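Local coordinates for protein nicotinate phosphoribosyltransferase (Vibrio cholerae, PDB 4HL7) that probably catalyses the ATP-driven formation of nicotinate mononucleotide from nicotinate and phosphoribosyl diphosphate, a step of NAD biosynthesis, at residues I24-Q28 / H84-F89; E150-P156 / L357-R361; N178-M184 / I345-G350; P384-I388 / F402-K407. All coordinates share one frame; numbering follows the deposited sequence.

Contact 1: I24-Q28 / H84-F89; sequences INMMQ and HLKATF
Gln28 uses its whole side-chain amide to grip the backbone just ahead of helix 87-93. Its OE1 takes the N-H of the N-cap residue Lys86 on a lone pair in the carbonyl plane; the bond is nearly straight, but its modelled length of 2.5 Å is doubtful, shorter than such a bond should be. Its NE2 donates to His84 O at 3.2 Å, with the acceptor tilted from the amide plane. These two bonds fix the rotation of the amide. The chain reaches that far because CG stands anti to the backbone N (chi1 166°) and the rest is extended.

The aromatic contacts centre on Phe89. Gln28 CB lies over one face of its ring, 3.9 Å from the centroid, a CH-pi contact. Selenomethionine Met27 meets the ring edge instead, its CG 3.8 Å from Phe89 CE1 and its SE in the ring plane, a Met-aromatic arrangement.

Apolar packing completes the join: Ile24 CG2 touches Leu85 CD1 at 3.9 Å.

The contact ties helix 21-33 to the start of helix 87-93 in the N-terminal region. Asn25 OD1 hydrogen-bonds Tyr216 OH, Lys86 NZ reaches Ala258 O, and Met26, on another side of helix 21-33, touches Glu233 and Trp234 of helix 232-241.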
loop_
_atom_site.group_PDB
_atom_site.type_symbol
_atom_site.label_atom_id
_atom_site.label_comp_id
_atom_site.label_asym_id
_atom_site.label_seq_id
_atom_site.Cartn_x
_atom_site.Cartn_y
_atom_site.Cartn_z
ATOM N N ILE A 24 -0.208 -2.285 10.773
ATOM C CA ILE A 24 -0.295 -2.354 12.237
ATOM C C ILE A 24 -1.360 -1.397 12.752
ATOM O O ILE A 24 -2.139 -1.710 13.690
ATOM C CB ILE A 24 1.093 -2.076 12.908
ATOM C CG1 ILE A 24 1.962 -3.355 12.778
ATOM C CG2 ILE A 24 0.939 -1.739 14.418
ATOM C CD1 ILE A 24 3.363 -3.229 13.419
ATOM N N ASN A 25 -1.394 -0.199 12.170
ATOM C CA ASN A 25 -2.375 0.738 12.624
ATOM C C ASN A 25 -3.809 0.224 12.401
ATOM O O ASN A 25 -4.636 0.254 13.336
ATOM C CB ASN A 25 -2.134 2.095 11.964
ATOM C CG ASN A 25 -0.776 2.653 12.288
ATOM O OD1 ASN A 25 -0.054 2.161 13.206
ATOM N ND2 ASN A 25 -0.366 3.684 11.503
HETATM N N MSE A 26 -4.099 -0.295 11.198
HETATM C CA MSE A 26 -5.393 -0.838 10.900
HETATM C C MSE A 26 -5.617 -2.072 11.755
HETATM O O MSE A 26 -6.736 -2.319 12.189
HETATM C CB MSE A 26 -5.450 -1.164 9.402
HETATM C CG MSE A 26 -6.835 -1.398 8.935
HETATM SE SE MSE A 26 -6.625 -1.384 6.949
HETATM C CE MSE A 26 -5.655 -0.204 6.379
HETATM N N MSE A 27 -4.562 -2.813 12.082
HETATM C CA MSE A 27 -4.774 -3.956 13.002
HETATM C C MSE A 27 -5.331 -3.509 14.340
HETATM O O MSE A 27 -6.160 -4.203 14.963
HETATM C CB MSE A 27 -3.422 -4.668 13.196
HETATM C CG MSE A 27 -3.636 -5.966 14.015
HETATM SE SE MSE A 27 -1.828 -6.752 14.212
HETATM C CE MSE A 27 -2.123 -8.317 15.353
ATOM N N GLN A 28 -4.870 -2.367 14.841
ATOM C CA GLN A 28 -5.495 -1.816 16.057
ATOM C C GLN A 28 -6.958 -1.539 15.890
ATOM O O GLN A 28 -7.775 -1.839 16.820
ATOM C CB GLN A 28 -4.785 -0.574 16.638
ATOM C CG GLN A 28 -5.715 0.106 17.676
ATOM C CD GLN A 28 -5.012 1.080 18.531
ATOM O OE1 GLN A 28 -4.047 0.728 19.227
ATOM N NE2 GLN A 28 -5.440 2.334 18.471
ATOM N N HIS A 84 -0.603 6.947 19.156
ATOM C CA HIS A 84 -2.039 6.689 18.973
ATOM C C HIS A 84 -2.451 5.235 19.010
ATOM O O HIS A 84 -3.632 4.940 19.010
ATOM C CB HIS A 84 -2.603 7.467 17.763
ATOM C CG HIS A 84 -2.546 8.952 17.998
ATOM N ND1 HIS A 84 -3.274 9.544 18.965
ATOM C CD2 HIS A 84 -1.686 9.919 17.497
ATOM C CE1 HIS A 84 -2.923 10.854 19.041
ATOM N NE2 HIS A 84 -1.958 11.078 18.143
ATOM N N LEU A 85 -1.459 4.326 19.063
ATOM C CA LEU A 85 -1.715 2.923 19.395
ATOM C C LEU A 85 -2.038 2.734 20.907
ATOM O O LEU A 85 -1.359 3.273 21.749
ATOM C CB LEU A 85 -0.522 2.046 18.963
ATOM C CG LEU A 85 -0.321 2.093 17.402
ATOM C CD1 LEU A 85 0.840 1.166 17.043
ATOM C CD2 LEU A 85 -1.561 1.713 16.645
ATOM N N LYS A 86 -3.094 1.998 21.204
ATOM C CA LYS A 86 -3.565 1.880 22.588
ATOM C C LYS A 86 -2.615 0.917 23.337
ATOM O O LYS A 86 -2.156 -0.080 22.760
ATOM C CB LYS A 86 -4.992 1.375 22.629
ATOM C CG LYS A 86 -6.056 2.344 22.092
ATOM C CD LYS A 86 -7.362 1.591 21.951
ATOM C CE LYS A 86 -8.596 2.510 21.894
ATOM N NZ LYS A 86 -8.496 3.479 20.785
ATOM N N ALA A 87 -2.258 1.256 24.583
ATOM C CA ALA A 87 -1.449 0.350 25.428
ATOM C C ALA A 87 -2.007 -1.108 25.485
ATOM O O ALA A 87 -1.216 -2.081 25.522
ATOM C CB ALA A 87 -1.337 0.928 26.833
ATOM N N THR A 88 -3.327 -1.261 25.586
ATOM C CA THR A 88 -3.957 -2.588 25.612
ATOM C C THR A 88 -3.685 -3.352 24.326
ATOM O O THR A 88 -3.388 -4.566 24.360
ATOM C CB THR A 88 -5.484 -2.576 25.865
ATOM O OG1 THR A 88 -6.135 -1.671 24.959
ATOM C CG2 THR A 88 -5.778 -2.167 27.353
ATOM N N PHE A 89 -3.772 -2.666 23.198
ATOM C CA PHE A 89 -3.441 -3.327 21.920
ATOM C C PHE A 89 -1.958 -3.713 21.872
ATOM O O PHE A 89 -1.614 -4.842 21.460
ATOM C CB PHE A 89 -3.843 -2.475 20.688
ATOM C CG PHE A 89 -3.245 -2.975 19.398
ATOM C CD1 PHE A 89 -3.730 -4.184 18.799
ATOM C CD2 PHE A 89 -2.229 -2.288 18.778
ATOM C CE1 PHE A 89 -3.213 -4.619 17.575
ATOM C CE2 PHE A 89 -1.668 -2.779 17.578
ATOM C CZ PHE A 89 -2.191 -3.914 16.980
#

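Contact 2: E150-P156 / L357-R361; sequences EVPADLP and LANWR
Trp360 and Leu357, the two ends of a type I' beta turn, pack against the stretch 150-156, where a type I turn from Pro152 to Leu155 leads into helix 155-174. The contact thus joins the loop between helix 351-354 and strand 372-380 to the approach to helix 155-174. Each turn is closed by its own backbone bond, Leu155 N to Pro152 O and Trp360 N to Leu357 O, and the contact between them is made by packing.

The aromatic part is the larger. The Trp360 indole, its CG anti to the backbone N (chi1 -174°), swings out toward 150-156 and offers one face to it. Val151 CA sits over the six-membered ring, 4.3 Å from its centroid, in a CH-pi contact. On the same side Pro152 CD lies offset toward the rim, 3.6 Å from Trp360 CZ2. Leu155 comes in at the other end of the indole, its CD2 3.5 Å from Trp360 CD1. Carboxylate oxygen Glu150 OE2 meets the edge of the ring in its plane, 3.8 Å from Trp360 CZ3.

Leu357 carries the aliphatic part, with its two methyls parted between neighbours. Val151 CG2 is shared between Leu357 and the indole, so one methyl group knits both ends of the turn to the same residue. Trp360 also makes backbone hydrogen bonds with Tyr368, which the Leu357 side chain touches.

Val151 and Leu357 meet tip to tip, CG2 to CD1 at 3.7 Å, while Leu357 CD2 lies beside Pro156 CG at 4.0 Å.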
loop_
_atom_site.group_PDB
_atom_site.type_symbol
_atom_site.label_atom_id
_atom_site.label_comp_id
_atom_site.label_asym_id
_atom_site.label_seq_id
_atom_site.Cartn_x
_atom_site.Cartn_y
_atom_site.Cartn_z
ATOM N N GLU A 150 22.771 -11.710 -10.235
ATOM C CA GLU A 150 24.027 -11.150 -10.784
ATOM C C GLU A 150 24.013 -9.606 -11.010
ATOM O O GLU A 150 25.010 -9.000 -11.481
ATOM C CB GLU A 150 24.490 -11.966 -12.022
ATOM C CG GLU A 150 23.572 -11.896 -13.262
ATOM C CD GLU A 150 22.055 -12.113 -13.004
ATOM O OE1 GLU A 150 21.648 -12.995 -12.187
ATOM O OE2 GLU A 150 21.250 -11.404 -13.648
ATOM N N VAL A 151 22.912 -8.956 -10.663
ATOM C CA VAL A 151 22.857 -7.497 -10.770
ATOM C C VAL A 151 24.078 -6.899 -10.059
ATOM O O VAL A 151 24.347 -7.259 -8.943
ATOM C CB VAL A 151 21.557 -6.934 -10.156
ATOM C CG1 VAL A 151 21.608 -5.416 -10.064
ATOM C CG2 VAL A 151 20.368 -7.412 -10.971
ATOM N N PRO A 152 24.808 -5.968 -10.705
ATOM C CA PRO A 152 25.933 -5.332 -9.975
ATOM C C PRO A 152 25.474 -4.664 -8.660
ATOM O O PRO A 152 24.538 -3.857 -8.652
ATOM C CB PRO A 152 26.427 -4.263 -10.950
ATOM C CG PRO A 152 25.918 -4.702 -12.281
ATOM C CD PRO A 152 24.563 -5.312 -11.997
ATOM N N ALA A 153 26.154 -4.970 -7.559
ATOM C CA ALA A 153 25.636 -4.531 -6.257
ATOM C C ALA A 153 25.577 -2.996 -6.116
ATOM O O ALA A 153 24.741 -2.490 -5.402
ATOM C CB ALA A 153 26.399 -5.177 -5.105
ATOM N N ASP A 154 26.415 -2.266 -6.851
ATOM C CA ASP A 154 26.332 -0.816 -6.762
ATOM C C ASP A 154 25.330 -0.159 -7.721
ATOM O O ASP A 154 25.145 1.036 -7.676
ATOM C CB ASP A 154 27.712 -0.176 -6.906
ATOM C CG ASP A 154 28.441 -0.614 -8.161
ATOM O OD1 ASP A 154 27.785 -0.979 -9.167
ATOM O OD2 ASP A 154 29.691 -0.581 -8.141
ATOM N N LEU A 155 24.705 -0.944 -8.589
ATOM C CA LEU A 155 23.741 -0.375 -9.562
ATOM C C LEU A 155 22.541 0.347 -8.951
ATOM O O LEU A 155 22.230 1.443 -9.361
ATOM C CB LEU A 155 23.264 -1.431 -10.564
ATOM C CG LEU A 155 22.353 -0.888 -11.684
ATOM C CD1 LEU A 155 23.048 0.214 -12.499
ATOM C CD2 LEU A 155 21.988 -2.026 -12.607
ATOM N N PRO A 156 21.838 -0.272 -7.958
ATOM C CA PRO A 156 20.658 0.422 -7.488
ATOM C C PRO A 156 20.987 1.810 -6.944
ATOM O O PRO A 156 20.259 2.767 -7.232
ATOM C CB PRO A 156 20.099 -0.507 -6.373
ATOM C CG PRO A 156 20.691 -1.849 -6.685
ATOM C CD PRO A 156 22.015 -1.592 -7.334
ATOM N N LEU A 357 16.121 -0.519 -11.766
ATOM C CA LEU A 357 17.504 -0.792 -12.216
ATOM C C LEU A 357 17.735 -0.128 -13.573
ATOM O O LEU A 357 18.688 -0.457 -14.295
ATOM C CB LEU A 357 17.775 -2.314 -12.343
ATOM C CG LEU A 357 17.641 -3.072 -11.012
ATOM C CD1 LEU A 357 18.010 -4.539 -11.193
ATOM C CD2 LEU A 357 18.582 -2.411 -10.026
ATOM N N ALA A 358 16.868 0.824 -13.881
ATOM C CA ALA A 358 16.974 1.593 -15.114
ATOM C C ALA A 358 17.101 0.645 -16.335
ATOM O O ALA A 358 17.926 0.847 -17.192
ATOM C CB ALA A 358 18.157 2.578 -15.036
ATOM N N ASN A 359 16.276 -0.390 -16.386
ATOM C CA ASN A 359 16.198 -1.241 -17.565
ATOM C C ASN A 359 17.453 -2.062 -17.785
ATOM O O ASN A 359 17.706 -2.517 -18.887
ATOM C CB ASN A 359 15.915 -0.413 -18.846
ATOM C CG ASN A 359 14.574 0.289 -18.796
ATOM O OD1 ASN A 359 13.636 -0.182 -18.147
ATOM N ND2 ASN A 359 14.472 1.427 -19.487
ATOM N N TRP A 360 18.269 -2.200 -16.745
ATOM C CA TRP A 360 19.448 -3.036 -16.795
ATOM C C TRP A 360 19.191 -4.369 -17.492
ATOM O O TRP A 360 18.249 -5.039 -17.176
ATOM C CB TRP A 360 19.964 -3.292 -15.381
ATOM C CG TRP A 360 21.282 -4.042 -15.419
ATOM C CD1 TRP A 360 22.531 -3.535 -15.737
ATOM C CD2 TRP A 360 21.503 -5.462 -15.121
ATOM N NE1 TRP A 360 23.500 -4.534 -15.671
ATOM C CE2 TRP A 360 22.938 -5.700 -15.259
ATOM C CE3 TRP A 360 20.687 -6.504 -14.740
ATOM C CZ2 TRP A 360 23.496 -6.944 -15.065
ATOM C CZ3 TRP A 360 21.256 -7.749 -14.512
ATOM C CH2 TRP A 360 22.628 -7.965 -14.675
ATOM N N ARG A 361 20.040 -4.761 -18.437
ATOM C CA ARG A 361 19.830 -6.038 -19.136
ATOM C C ARG A 361 20.727 -7.088 -18.504
ATOM O O ARG A 361 21.938 -6.827 -18.278
ATOM C CB ARG A 361 20.204 -5.933 -20.641
ATOM C CG ARG A 361 19.251 -5.111 -21.497
ATOM C CD ARG A 361 19.663 -5.034 -22.992
ATOM N NE ARG A 361 18.663 -4.218 -23.698
ATOM C CZ ARG A 361 17.446 -4.659 -24.093
ATOM N NH1 ARG A 361 17.096 -5.937 -23.941
ATOM N NH2 ARG A 361 16.582 -3.825 -24.664
#

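Contact 3: N178-M184 / I345-G350; sequences NFSLTEM and ISFGIG. With SO4 (sulfate ion), chain C.
Thr182 sits at the heart of a parallel backbone ladder: its N donates to Phe347 O at 2.8 Å, almost straight at 173°, and its O accepts Ile349 N. The ladder continues through Phe347 N to Ser180 O and Met184 N to Ile349 O.

Beside it, on the sheet face of Thr182, runs a hydroxyl chain in which Ser346 OG bonds both Ser180 OG (2.9 Å) and Thr182 OG1 (3.0 Å). A water donates to Asn178 O and Ile345 O. At the other end Gly350 N, the N-cap of helix 351-354, binds O1 of a sulfate at 2.8 Å, and Thr351 N joins it; the ion probably comes from the crystallisation liquor, but may mark a phosphate site.

Selenomethionine Met184 packs over Gly348 on the Thr182 side, its SE 3.8 Å from Gly348 CA. On the other face Leu181 CD1 meets Ile349 CD1 at 3.6 Å, the side chains at about a right angle, and Phe179 CD1 approaches Phe347 CD1 at 4.2 Å.

In this TIM-barrel-type domain, strands 181-183 and 344-349 are first and last in chain order of six parallel strands, and neighbours in the sheet; strand 210-213 flanks 181-183. Helix 329-339 covers Phe179 and Phe347.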
loop_
_atom_site.group_PDB
_atom_site.type_symbol
_atom_site.label_atom_id
_atom_site.label_comp_id
_atom_site.label_asym_id
_atom_site.label_seq_id
_atom_site.Cartn_x
_atom_site.Cartn_y
_atom_site.Cartn_z
ATOM N N ASN A 178 8.004 23.080 -2.853
ATOM C CA ASN A 178 6.982 22.206 -2.229
ATOM C C ASN A 178 7.164 20.708 -2.553
ATOM O O ASN A 178 6.225 19.906 -2.382
ATOM C CB ASN A 178 5.512 22.663 -2.509
ATOM C CG ASN A 178 5.129 22.644 -4.014
ATOM O OD1 ASN A 178 5.997 22.810 -4.885
ATOM N ND2 ASN A 178 3.856 22.584 -4.294
ATOM N N PHE A 179 8.374 20.325 -2.993
ATOM C CA PHE A 179 8.607 18.889 -3.216
ATOM C C PHE A 179 8.715 18.185 -1.838
ATOM O O PHE A 179 9.449 18.643 -0.940
ATOM C CB PHE A 179 9.885 18.644 -4.039
ATOM C CG PHE A 179 10.207 17.173 -4.227
ATOM C CD1 PHE A 179 9.451 16.369 -5.132
ATOM C CD2 PHE A 179 11.193 16.571 -3.471
ATOM C CE1 PHE A 179 9.721 15.008 -5.265
ATOM C CE2 PHE A 179 11.515 15.208 -3.640
ATOM C CZ PHE A 179 10.743 14.426 -4.523
ATOM N N SER A 180 7.968 17.097 -1.669
ATOM C CA SER A 180 7.963 16.319 -0.414
ATOM C C SER A 180 7.798 14.831 -0.791
ATOM O O SER A 180 6.947 14.503 -1.622
ATOM C CB SER A 180 6.721 16.690 0.372
ATOM O OG SER A 180 6.698 15.909 1.542
ATOM N N LEU A 181 8.597 13.957 -0.179
ATOM C CA LEU A 181 8.668 12.554 -0.601
ATOM C C LEU A 181 8.298 11.669 0.599
ATOM O O LEU A 181 8.823 11.861 1.714
ATOM C CB LEU A 181 10.117 12.238 -1.083
ATOM C CG LEU A 181 10.396 10.840 -1.627
ATOM C CD1 LEU A 181 9.427 10.514 -2.766
ATOM C CD2 LEU A 181 11.816 10.726 -2.166
ATOM N N THR A 182 7.357 10.753 0.403
ATOM C CA THR A 182 7.081 9.748 1.426
ATOM C C THR A 182 7.482 8.392 0.846
ATOM O O THR A 182 6.958 7.961 -0.202
ATOM C CB THR A 182 5.607 9.707 1.789
ATOM O OG1 THR A 182 5.207 10.998 2.311
ATOM C CG2 THR A 182 5.388 8.679 2.909
ATOM N N GLU A 183 8.443 7.739 1.461
ATOM C CA GLU A 183 8.896 6.481 0.874
ATOM C C GLU A 183 7.885 5.369 1.163
ATOM O O GLU A 183 7.476 5.207 2.285
ATOM C CB GLU A 183 10.281 6.155 1.428
ATOM C CG GLU A 183 10.940 4.992 0.726
ATOM C CD GLU A 183 10.498 3.596 1.267
ATOM O OE1 GLU A 183 10.038 3.465 2.436
ATOM O OE2 GLU A 183 10.593 2.626 0.485
HETATM N N MSE A 184 7.501 4.586 0.151
HETATM C CA MSE A 184 6.423 3.606 0.316
HETATM C C MSE A 184 6.783 2.405 -0.508
HETATM O O MSE A 184 5.914 1.763 -1.074
HETATM C CB MSE A 184 5.023 4.126 -0.120
HETATM C CG MSE A 184 4.473 5.181 0.790
HETATM SE SE MSE A 184 2.638 5.565 0.047
HETATM C CE MSE A 184 2.408 6.911 1.375
ATOM N N ILE A 345 1.159 19.040 -0.121
ATOM C CA ILE A 345 1.295 17.823 -0.860
ATOM C C ILE A 345 2.508 16.985 -0.430
ATOM O O ILE A 345 3.514 17.490 0.112
ATOM C CB ILE A 345 1.414 18.096 -2.387
ATOM C CG1 ILE A 345 2.782 18.751 -2.703
ATOM C CG2 ILE A 345 0.243 18.903 -2.862
ATOM C CD1 ILE A 345 2.924 19.157 -4.190
ATOM N N SER A 346 2.409 15.691 -0.717
ATOM C CA SER A 346 3.558 14.824 -0.637
ATOM C C SER A 346 3.365 13.690 -1.655
ATOM O O SER A 346 2.224 13.375 -2.058
ATOM C CB SER A 346 3.719 14.235 0.777
ATOM O OG SER A 346 5.021 13.632 0.891
ATOM N N PHE A 347 4.489 13.088 -2.086
ATOM C CA PHE A 347 4.443 12.003 -3.098
ATOM C C PHE A 347 4.820 10.673 -2.485
ATOM O O PHE A 347 5.912 10.538 -2.007
ATOM C CB PHE A 347 5.420 12.378 -4.224
ATOM C CG PHE A 347 5.017 13.697 -4.859
ATOM C CD1 PHE A 347 5.618 14.908 -4.451
ATOM C CD2 PHE A 347 3.936 13.741 -5.733
ATOM C CE1 PHE A 347 5.146 16.141 -4.977
ATOM C CE2 PHE A 347 3.486 14.979 -6.249
ATOM C CZ PHE A 347 4.092 16.153 -5.848
ATOM N N GLY A 348 3.872 9.732 -2.457
ATOM C CA GLY A 348 4.129 8.417 -1.914
ATOM C C GLY A 348 4.648 7.550 -3.033
ATOM O O GLY A 348 3.868 7.117 -3.889
ATOM N N ILE A 349 5.953 7.292 -3.034
ATOM C CA ILE A 349 6.601 6.549 -4.136
ATOM C C ILE A 349 7.156 5.173 -3.705
ATOM O O ILE A 349 7.776 5.053 -2.636
ATOM C CB ILE A 349 7.689 7.387 -4.758
ATOM C CG1 ILE A 349 7.088 8.781 -5.113
ATOM C CG2 ILE A 349 8.252 6.657 -5.976
ATOM C CD1 ILE A 349 8.039 9.696 -5.939
ATOM N N GLY A 350 6.856 4.160 -4.505
ATOM C CA GLY A 350 7.212 2.781 -4.152
ATOM C C GLY A 350 8.296 2.287 -5.093
ATOM O O GLY A 350 9.464 2.586 -4.915
HETATM S S SO4 C . 4.268 2.614 -6.677
HETATM O O1 SO4 C . 5.048 3.905 -6.576
HETATM O O2 SO4 C . 4.876 1.442 -5.935
HETATM O O3 SO4 C . 2.863 2.906 -6.322
HETATM O O4 SO4 C . 4.316 2.041 -8.053
HETATM O O HOH W 1 5.134 19.517 -0.101
#

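Contact 4: P384-I388 / F402-K407; sequences PVAKI and FLANLK
Phe402 opens its ring face to Pro384 where helix 400-409 packs against the extended segment 384-388, which starts on the last residue of strand 383-384, at the edge of the antiparallel sheet. Phe402, Leu403, Leu406 and Lys407 form the helix side that does the touching.

The close-packed, buried middle belongs to Ala386. Its CB is 3.9 Å from Leu403 CD1 and equally 3.9 Å from Leu406 CD2, fitting between the two leucines. Both of these hold CG anti to the backbone N (chi1 176° each), which carries their methyls across to the segment. Ile388 extends this patch with CG1 4.0 Å from Leu403 CD1. Gln239 of helix 232-241 takes the Ala386 N-H through OE1 and touches Phe402 and Leu406.

Toward solvent the packing thins. Lys407, partly exposed, offers just its CG to Ile388 CD1 at 4.1 Å. The Lys387 side chain, whose first bond leads away from the helix, touches His232, the predicted phosphohistidine, unmodified here.

Phe402 and Pro384 are partly exposed too, yet meet closely: Pro384 CB lies over the face, 4.2 Å from the centroid of the Phe402 ring, a CH-pi contact, and Pro384 O stands over the same ring, offset toward its rim, 3.2 Å from Phe402 CZ.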
loop_
_atom_site.group_PDB
_atom_site.type_symbol
_atom_site.label_atom_id
_atom_site.label_comp_id
_atom_site.label_asym_id
_atom_site.label_seq_id
_atom_site.Cartn_x
_atom_site.Cartn_y
_atom_site.Cartn_z
ATOM N N PRO A 384 -18.676 -11.327 -0.407
ATOM C CA PRO A 384 -17.762 -10.632 -1.329
ATOM C C PRO A 384 -17.604 -9.158 -0.979
ATOM O O PRO A 384 -18.548 -8.534 -0.424
ATOM C CB PRO A 384 -18.468 -10.701 -2.722
ATOM C CG PRO A 384 -19.723 -11.472 -2.516
ATOM C CD PRO A 384 -19.978 -11.639 -1.017
ATOM N N VAL A 385 -16.487 -8.568 -1.381
ATOM C CA VAL A 385 -16.288 -7.108 -1.259
ATOM C C VAL A 385 -15.574 -6.675 -2.549
ATOM O O VAL A 385 -15.055 -7.517 -3.285
ATOM C CB VAL A 385 -15.448 -6.720 -0.013
ATOM C CG1 VAL A 385 -16.148 -7.173 1.281
ATOM C CG2 VAL A 385 -14.012 -7.291 -0.135
ATOM N N ALA A 386 -15.618 -5.398 -2.866
ATOM C CA ALA A 386 -15.092 -4.966 -4.191
ATOM C C ALA A 386 -14.450 -3.609 -4.155
ATOM O O ALA A 386 -14.769 -2.791 -3.322
ATOM C CB ALA A 386 -16.177 -4.957 -5.230
ATOM N N LYS A 387 -13.510 -3.400 -5.076
ATOM C CA LYS A 387 -12.986 -2.075 -5.306
ATOM C C LYS A 387 -13.320 -1.704 -6.732
ATOM O O LYS A 387 -13.166 -2.508 -7.652
ATOM C CB LYS A 387 -11.469 -2.029 -5.145
ATOM C CG LYS A 387 -10.892 -0.650 -5.366
ATOM C CD LYS A 387 -9.416 -0.686 -5.079
ATOM C CE LYS A 387 -8.719 0.389 -5.850
ATOM N NZ LYS A 387 -7.288 0.003 -5.931
ATOM N N ILE A 388 -13.759 -0.467 -6.939
ATOM C CA ILE A 388 -14.155 -0.080 -8.288
ATOM C C ILE A 388 -13.004 0.777 -8.890
ATOM O O ILE A 388 -12.363 0.402 -9.864
ATOM C CB ILE A 388 -15.505 0.687 -8.278
ATOM C CG1 ILE A 388 -16.623 -0.268 -7.894
ATOM C CG2 ILE A 388 -15.861 1.156 -9.705
ATOM C CD1 ILE A 388 -17.884 0.376 -7.395
ATOM N N PHE A 402 -22.744 -9.310 -6.999
ATOM C CA PHE A 402 -22.362 -8.342 -5.945
ATOM C C PHE A 402 -21.835 -7.003 -6.495
ATOM O O PHE A 402 -22.234 -5.894 -6.037
ATOM C CB PHE A 402 -21.362 -8.947 -4.958
ATOM C CG PHE A 402 -20.971 -8.025 -3.874
ATOM C CD1 PHE A 402 -21.712 -7.996 -2.659
ATOM C CD2 PHE A 402 -19.901 -7.161 -4.026
ATOM C CE1 PHE A 402 -21.358 -7.055 -1.655
ATOM C CE2 PHE A 402 -19.543 -6.234 -3.021
ATOM C CZ PHE A 402 -20.281 -6.202 -1.833
ATOM N N LEU A 403 -20.920 -7.086 -7.454
ATOM C CA LEU A 403 -20.319 -5.863 -7.966
ATOM C C LEU A 403 -21.378 -5.011 -8.680
ATOM O O LEU A 403 -21.401 -3.754 -8.496
ATOM C CB LEU A 403 -19.160 -6.217 -8.921
ATOM C CG LEU A 403 -18.517 -5.001 -9.586
ATOM C CD1 LEU A 403 -17.985 -3.949 -8.594
ATOM C CD2 LEU A 403 -17.399 -5.424 -10.568
ATOM N N ALA A 404 -22.242 -5.666 -9.460
ATOM C CA ALA A 404 -23.319 -4.962 -10.189
ATOM C C ALA A 404 -24.270 -4.257 -9.164
ATOM O O ALA A 404 -24.617 -3.062 -9.312
ATOM C CB ALA A 404 -24.092 -5.893 -11.121
ATOM N N ASN A 405 -24.652 -4.984 -8.120
ATOM C CA ASN A 405 -25.467 -4.360 -7.081
ATOM C C ASN A 405 -24.792 -3.172 -6.371
ATOM O O ASN A 405 -25.412 -2.129 -6.120
ATOM C CB ASN A 405 -25.849 -5.429 -6.042
ATOM C CG ASN A 405 -26.790 -4.886 -5.020
ATOM O OD1 ASN A 405 -27.959 -4.601 -5.325
ATOM N ND2 ASN A 405 -26.302 -4.711 -3.838
ATOM N N LEU A 406 -23.534 -3.324 -6.061
ATOM C CA LEU A 406 -22.759 -2.266 -5.398
ATOM C C LEU A 406 -22.714 -1.017 -6.311
ATOM O O LEU A 406 -22.885 0.115 -5.852
ATOM C CB LEU A 406 -21.316 -2.768 -5.111
ATOM C CG LEU A 406 -20.399 -1.697 -4.519
ATOM C CD1 LEU A 406 -20.844 -1.357 -3.081
ATOM C CD2 LEU A 406 -18.956 -2.254 -4.506
ATOM N N LYS A 407 -22.494 -1.218 -7.627
ATOM C CA LYS A 407 -22.472 -0.073 -8.544
ATOM C C LYS A 407 -23.852 0.587 -8.518
ATOM O O LYS A 407 -23.945 1.828 -8.392
ATOM C CB LYS A 407 -22.159 -0.560 -9.996
ATOM C CG LYS A 407 -20.662 -0.906 -10.148
ATOM C CD LYS A 407 -20.416 -1.326 -11.609
ATOM C CE LYS A 407 -18.924 -1.659 -11.794
ATOM N NZ LYS A 407 -18.737 -2.320 -13.145
#

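How the contacts relate
Contacts 1 and 3 are buried, contacts 2 and 4 partly so and nearer the surface. Contact 3 lies closest to the chain's centre and joins strands through a backbone ladder and hydroxyls, while contact 1 combines one amide, bonded to the backbone before a helix, with aromatic and apolar packing. Contacts 2 and 4 rest on packing alone between their segments, each with an aromatic ring set against a proline. They lie on opposite sides of the chain's centre, about 41 Å apart between centres. Helix 155-174, which starts in contact 2, is followed in the chain by strand 181-183 of contact 3; the centres of contacts 2 and 3 are about 24 Å apart. Helix 232-241 borders both contact 1, through Met26, and contact 4.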